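Aminoglycoside 6-adenylyltransferase (Bacillus subtilis, PDB 2PBE) adenylates streptomycin and streptidine on the 6-hydroxyl, using ATP (GTP also serves with streptomycin), and so mediates bacterial resistance to streptomycin. Local coordinates at residues P84-F96 with L102-D114. Residues are numbered along the deposited sequence; the frame is centred on the assembly and turned at random.
Sequences PELGNWFSYIILF and LDLTLIPIREAED
Tyr92 and Leu104 exchange two backbone hydrogen bonds, Tyr92 N to Leu104 O (2.9 Å) and Leu104 N to Tyr92 O (3.0 Å), and Ile94 and Leu102 form a second such pair. They zip strands 90-96 and 102-108 into an antiparallel hairpin. Leu106 N also bonds to Phe90 O (2.8 Å); Phe90 N to Leu106 O is only a weak bond.

Apolar packing fills one face of the hairpin. Leu106 CD1 meets the edge of the Tyr92 ring at CE2 (3.7 Å), and Leu102 CB lies against the edge of Phe96. Phe57 of helix 54-58 packs on Leu106, and Trp63 meets Tyr92 edge-to-face.

Trp89 lies across the start of the hairpin. With CG beside the backbone N (chi1 -64°), its indole takes Ile107 CG2 over one face, 3.6 Å from the centroid of the six-membered ring, a CH-pi contact 11° off the normal. Thr105 CG2 and Pro108 CD approach obliquely, while the Glu111 carboxylate sits at the ring edge.

On the other face, Ser91 OG is hydrogen-bonded to Glu77, and Asp103, alongside Ile93, makes a salt bridge to Lys101. Backbone bonds from Ile93 and Leu95 to strand 70-74, and from Asp103 to strand 45-51, set the hairpin between them: a buried, largely apolar face backs a mixed, partly exposed one.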
# COMPACT_ATOMS: atom_id res chain seq x y z
N PRO A 84 20.18 -30.16 -2.25
CA PRO A 84 19.28 -29.05 -2.57
C PRO A 84 18.38 -29.51 -3.69
O PRO A 84 18.84 -30.17 -4.63
CB PRO A 84 20.22 -27.94 -3.05
CG PRO A 84 21.64 -28.43 -2.66
CD PRO A 84 21.53 -29.92 -2.78
N GLU A 85 17.09 -29.20 -3.60
CA GLU A 85 16.15 -29.56 -4.65
C GLU A 85 14.95 -28.63 -4.65
O GLU A 85 13.80 -29.05 -4.51
CB GLU A 85 15.73 -31.02 -4.54
CG GLU A 85 15.65 -31.60 -3.14
CD GLU A 85 15.96 -33.09 -3.12
OE1 GLU A 85 17.10 -33.46 -3.50
OE2 GLU A 85 15.06 -33.88 -2.73
N LEU A 86 15.25 -27.35 -4.82
CA LEU A 86 14.24 -26.31 -4.87
C LEU A 86 14.55 -25.46 -6.11
O LEU A 86 14.49 -24.23 -6.07
CB LEU A 86 14.27 -25.46 -3.58
CG LEU A 86 13.09 -24.52 -3.31
CD1 LEU A 86 11.80 -25.32 -3.13
CD2 LEU A 86 13.38 -23.67 -2.06
N GLY A 87 14.90 -26.15 -7.20
CA GLY A 87 15.22 -25.48 -8.44
C GLY A 87 16.32 -24.45 -8.32
O GLY A 87 17.40 -24.75 -7.82
N ASN A 88 16.04 -23.23 -8.78
CA ASN A 88 17.00 -22.13 -8.73
C ASN A 88 16.72 -21.21 -7.57
O ASN A 88 17.22 -20.08 -7.53
CB ASN A 88 16.96 -21.34 -10.02
CG ASN A 88 17.74 -21.98 -11.09
OD1 ASN A 88 18.97 -22.09 -11.00
ND2 ASN A 88 17.05 -22.46 -12.13
N TRP A 89 15.89 -21.69 -6.65
CA TRP A 89 15.55 -20.90 -5.50
C TRP A 89 16.65 -21.06 -4.48
O TRP A 89 17.53 -21.91 -4.60
CB TRP A 89 14.28 -21.38 -4.82
CG TRP A 89 12.95 -21.34 -5.54
CD1 TRP A 89 11.74 -21.60 -4.95
CD2 TRP A 89 12.67 -21.10 -6.93
NE1 TRP A 89 10.74 -21.56 -5.87
CE2 TRP A 89 11.26 -21.26 -7.09
CE3 TRP A 89 13.46 -20.78 -8.06
CZ2 TRP A 89 10.61 -21.11 -8.34
CZ3 TRP A 89 12.82 -20.63 -9.31
CH2 TRP A 89 11.39 -20.80 -9.44
N PHE A 90 16.53 -20.25 -3.44
CA PHE A 90 17.43 -20.27 -2.31
C PHE A 90 16.59 -19.62 -1.22
O PHE A 90 16.08 -18.52 -1.39
CB PHE A 90 18.68 -19.43 -2.58
CG PHE A 90 19.84 -19.82 -1.72
CD1 PHE A 90 20.57 -20.99 -1.98
CD2 PHE A 90 20.19 -19.03 -0.61
CE1 PHE A 90 21.64 -21.39 -1.14
CE2 PHE A 90 21.27 -19.40 0.24
CZ PHE A 90 22.00 -20.59 -0.03
N SER A 91 16.43 -20.32 -0.11
CA SER A 91 15.63 -19.78 0.96
C SER A 91 16.36 -19.79 2.28
O SER A 91 17.46 -20.31 2.40
CB SER A 91 14.35 -20.58 1.06
OG SER A 91 14.66 -21.94 1.22
N TYR A 92 15.72 -19.21 3.29
CA TYR A 92 16.26 -19.11 4.62
C TYR A 92 15.12 -19.36 5.58
O TYR A 92 14.01 -18.90 5.34
CB TYR A 92 16.80 -17.71 4.87
CG TYR A 92 17.83 -17.24 3.87
CD1 TYR A 92 19.22 -17.40 4.14
CD2 TYR A 92 17.45 -16.62 2.65
CE1 TYR A 92 20.20 -16.95 3.21
CE2 TYR A 92 18.42 -16.17 1.70
CZ TYR A 92 19.80 -16.34 2.00
OH TYR A 92 20.76 -15.91 1.11
N ILE A 93 15.36 -20.11 6.65
CA ILE A 93 14.31 -20.31 7.63
C ILE A 93 14.96 -19.72 8.87
O ILE A 93 16.01 -20.21 9.31
CB ILE A 93 13.94 -21.80 7.89
CG1 ILE A 93 13.14 -22.36 6.71
CG2 ILE A 93 13.07 -21.93 9.13
CD1 ILE A 93 13.91 -22.53 5.45
N ILE A 94 14.37 -18.66 9.40
CA ILE A 94 14.93 -17.99 10.56
C ILE A 94 13.99 -18.04 11.76
O ILE A 94 12.77 -17.87 11.63
CB ILE A 94 15.24 -16.50 10.25
CG1 ILE A 94 16.13 -16.41 9.02
CG2 ILE A 94 15.97 -15.85 11.43
CD1 ILE A 94 16.27 -14.99 8.48
N LEU A 95 14.58 -18.28 12.93
CA LEU A 95 13.84 -18.28 14.16
C LEU A 95 14.38 -17.07 14.91
O LEU A 95 15.49 -17.10 15.42
CB LEU A 95 14.08 -19.56 14.97
CG LEU A 95 13.26 -19.56 16.27
CD1 LEU A 95 11.79 -19.58 15.96
CD2 LEU A 95 13.64 -20.73 17.15
N PHE A 96 13.59 -16.01 14.96
CA PHE A 96 14.02 -14.78 15.62
C PHE A 96 14.01 -14.81 17.15
O PHE A 96 13.25 -15.56 17.77
CB PHE A 96 13.17 -13.60 15.14
CG PHE A 96 13.42 -13.23 13.70
CD1 PHE A 96 14.60 -12.56 13.33
CD2 PHE A 96 12.50 -13.59 12.70
CE1 PHE A 96 14.88 -12.25 11.97
CE2 PHE A 96 12.75 -13.28 11.33
CZ PHE A 96 13.95 -12.61 10.96
N LEU A 102 10.45 -16.67 10.26
CA LEU A 102 10.30 -16.24 8.88
C LEU A 102 10.77 -17.34 7.96
O LEU A 102 11.64 -18.13 8.32
CB LEU A 102 11.11 -14.96 8.63
CG LEU A 102 11.28 -14.54 7.16
CD1 LEU A 102 9.94 -14.09 6.58
CD2 LEU A 102 12.30 -13.46 7.06
N ASP A 103 10.18 -17.37 6.78
CA ASP A 103 10.53 -18.31 5.73
C ASP A 103 10.65 -17.42 4.49
O ASP A 103 9.66 -16.98 3.93
CB ASP A 103 9.42 -19.33 5.54
CG ASP A 103 9.93 -20.75 5.64
OD1 ASP A 103 10.80 -21.12 4.81
OD2 ASP A 103 9.47 -21.49 6.55
N LEU A 104 11.88 -17.11 4.10
CA LEU A 104 12.14 -16.24 2.95
C LEU A 104 12.71 -16.98 1.76
O LEU A 104 13.73 -17.65 1.88
CB LEU A 104 13.12 -15.14 3.37
CG LEU A 104 13.49 -14.05 2.37
CD1 LEU A 104 12.32 -13.10 2.18
CD2 LEU A 104 14.68 -13.29 2.89
N THR A 105 12.08 -16.85 0.60
CA THR A 105 12.58 -17.51 -0.59
C THR A 105 13.04 -16.47 -1.59
O THR A 105 12.39 -15.44 -1.74
CB THR A 105 11.50 -18.38 -1.25
OG1 THR A 105 10.99 -19.31 -0.30
CG2 THR A 105 12.07 -19.15 -2.43
N LEU A 106 14.16 -16.74 -2.25
CA LEU A 106 14.71 -15.84 -3.27
C LEU A 106 14.55 -16.53 -4.62
O LEU A 106 15.29 -17.44 -4.98
CB LEU A 106 16.19 -15.53 -3.00
CG LEU A 106 16.57 -14.84 -1.68
CD1 LEU A 106 18.08 -14.58 -1.67
CD2 LEU A 106 15.82 -13.54 -1.51
N ILE A 107 13.54 -16.09 -5.37
CA ILE A 107 13.25 -16.65 -6.68
C ILE A 107 13.79 -15.74 -7.78
O ILE A 107 13.69 -14.53 -7.69
CB ILE A 107 11.72 -16.77 -6.85
CG1 ILE A 107 11.14 -17.54 -5.66
CG2 ILE A 107 11.39 -17.44 -8.18
CD1 ILE A 107 9.63 -17.55 -5.62
N PRO A 108 14.39 -16.32 -8.83
CA PRO A 108 14.90 -15.47 -9.91
C PRO A 108 13.72 -14.73 -10.56
O PRO A 108 12.68 -15.33 -10.84
CB PRO A 108 15.55 -16.47 -10.85
CG PRO A 108 16.02 -17.54 -9.93
CD PRO A 108 14.84 -17.72 -9.01
N ILE A 109 13.88 -13.43 -10.79
CA ILE A 109 12.83 -12.62 -11.37
C ILE A 109 12.32 -13.15 -12.70
O ILE A 109 11.14 -13.03 -13.02
CB ILE A 109 13.31 -11.17 -11.55
CG1 ILE A 109 12.17 -10.30 -12.06
CG2 ILE A 109 14.47 -11.11 -12.53
CD1 ILE A 109 11.00 -10.24 -11.13
N ARG A 110 13.22 -13.75 -13.47
CA ARG A 110 12.87 -14.30 -14.76
C ARG A 110 11.80 -15.40 -14.66
O ARG A 110 11.14 -15.71 -15.64
CB ARG A 110 14.14 -14.86 -15.43
CG ARG A 110 13.89 -15.60 -16.75
CD ARG A 110 13.11 -14.76 -17.78
NE ARG A 110 13.18 -15.34 -19.12
CZ ARG A 110 14.29 -15.34 -19.87
NH1 ARG A 110 15.40 -14.78 -19.41
NH2 ARG A 110 14.28 -15.91 -21.07
N GLU A 111 11.62 -15.96 -13.46
CA GLU A 111 10.66 -17.06 -13.27
C GLU A 111 9.33 -16.68 -12.64
O GLU A 111 8.59 -17.55 -12.17
CB GLU A 111 11.32 -18.16 -12.43
CG GLU A 111 12.74 -18.49 -12.90
CD GLU A 111 13.28 -19.76 -12.29
OE1 GLU A 111 12.52 -20.74 -12.24
OE2 GLU A 111 14.46 -19.79 -11.88
N ALA A 112 9.04 -15.38 -12.63
CA ALA A 112 7.80 -14.87 -12.05
C ALA A 112 6.59 -15.34 -12.84
O ALA A 112 5.62 -15.84 -12.27
CB ALA A 112 7.84 -13.34 -12.02
N GLU A 113 6.65 -15.15 -14.15
CA GLU A 113 5.60 -15.56 -15.07
C GLU A 113 5.21 -17.01 -14.83
O GLU A 113 4.04 -17.31 -14.61
CB GLU A 113 6.08 -15.38 -16.52
CG GLU A 113 6.82 -14.06 -16.81
CD GLU A 113 8.29 -14.08 -16.37
OE1 GLU A 113 8.58 -13.74 -15.20
OE2 GLU A 113 9.16 -14.45 -17.20
N ASP A 114 6.20 -17.91 -14.88
CA ASP A 114 5.96 -19.34 -14.67
C ASP A 114 5.25 -19.50 -13.34
O ASP A 114 4.22 -20.17 -13.24
CB ASP A 114 7.27 -20.15 -14.61
CG ASP A 114 8.05 -20.14 -15.92
OD1 ASP A 114 7.43 -20.37 -16.98
OD2 ASP A 114 9.30 -19.95 -15.89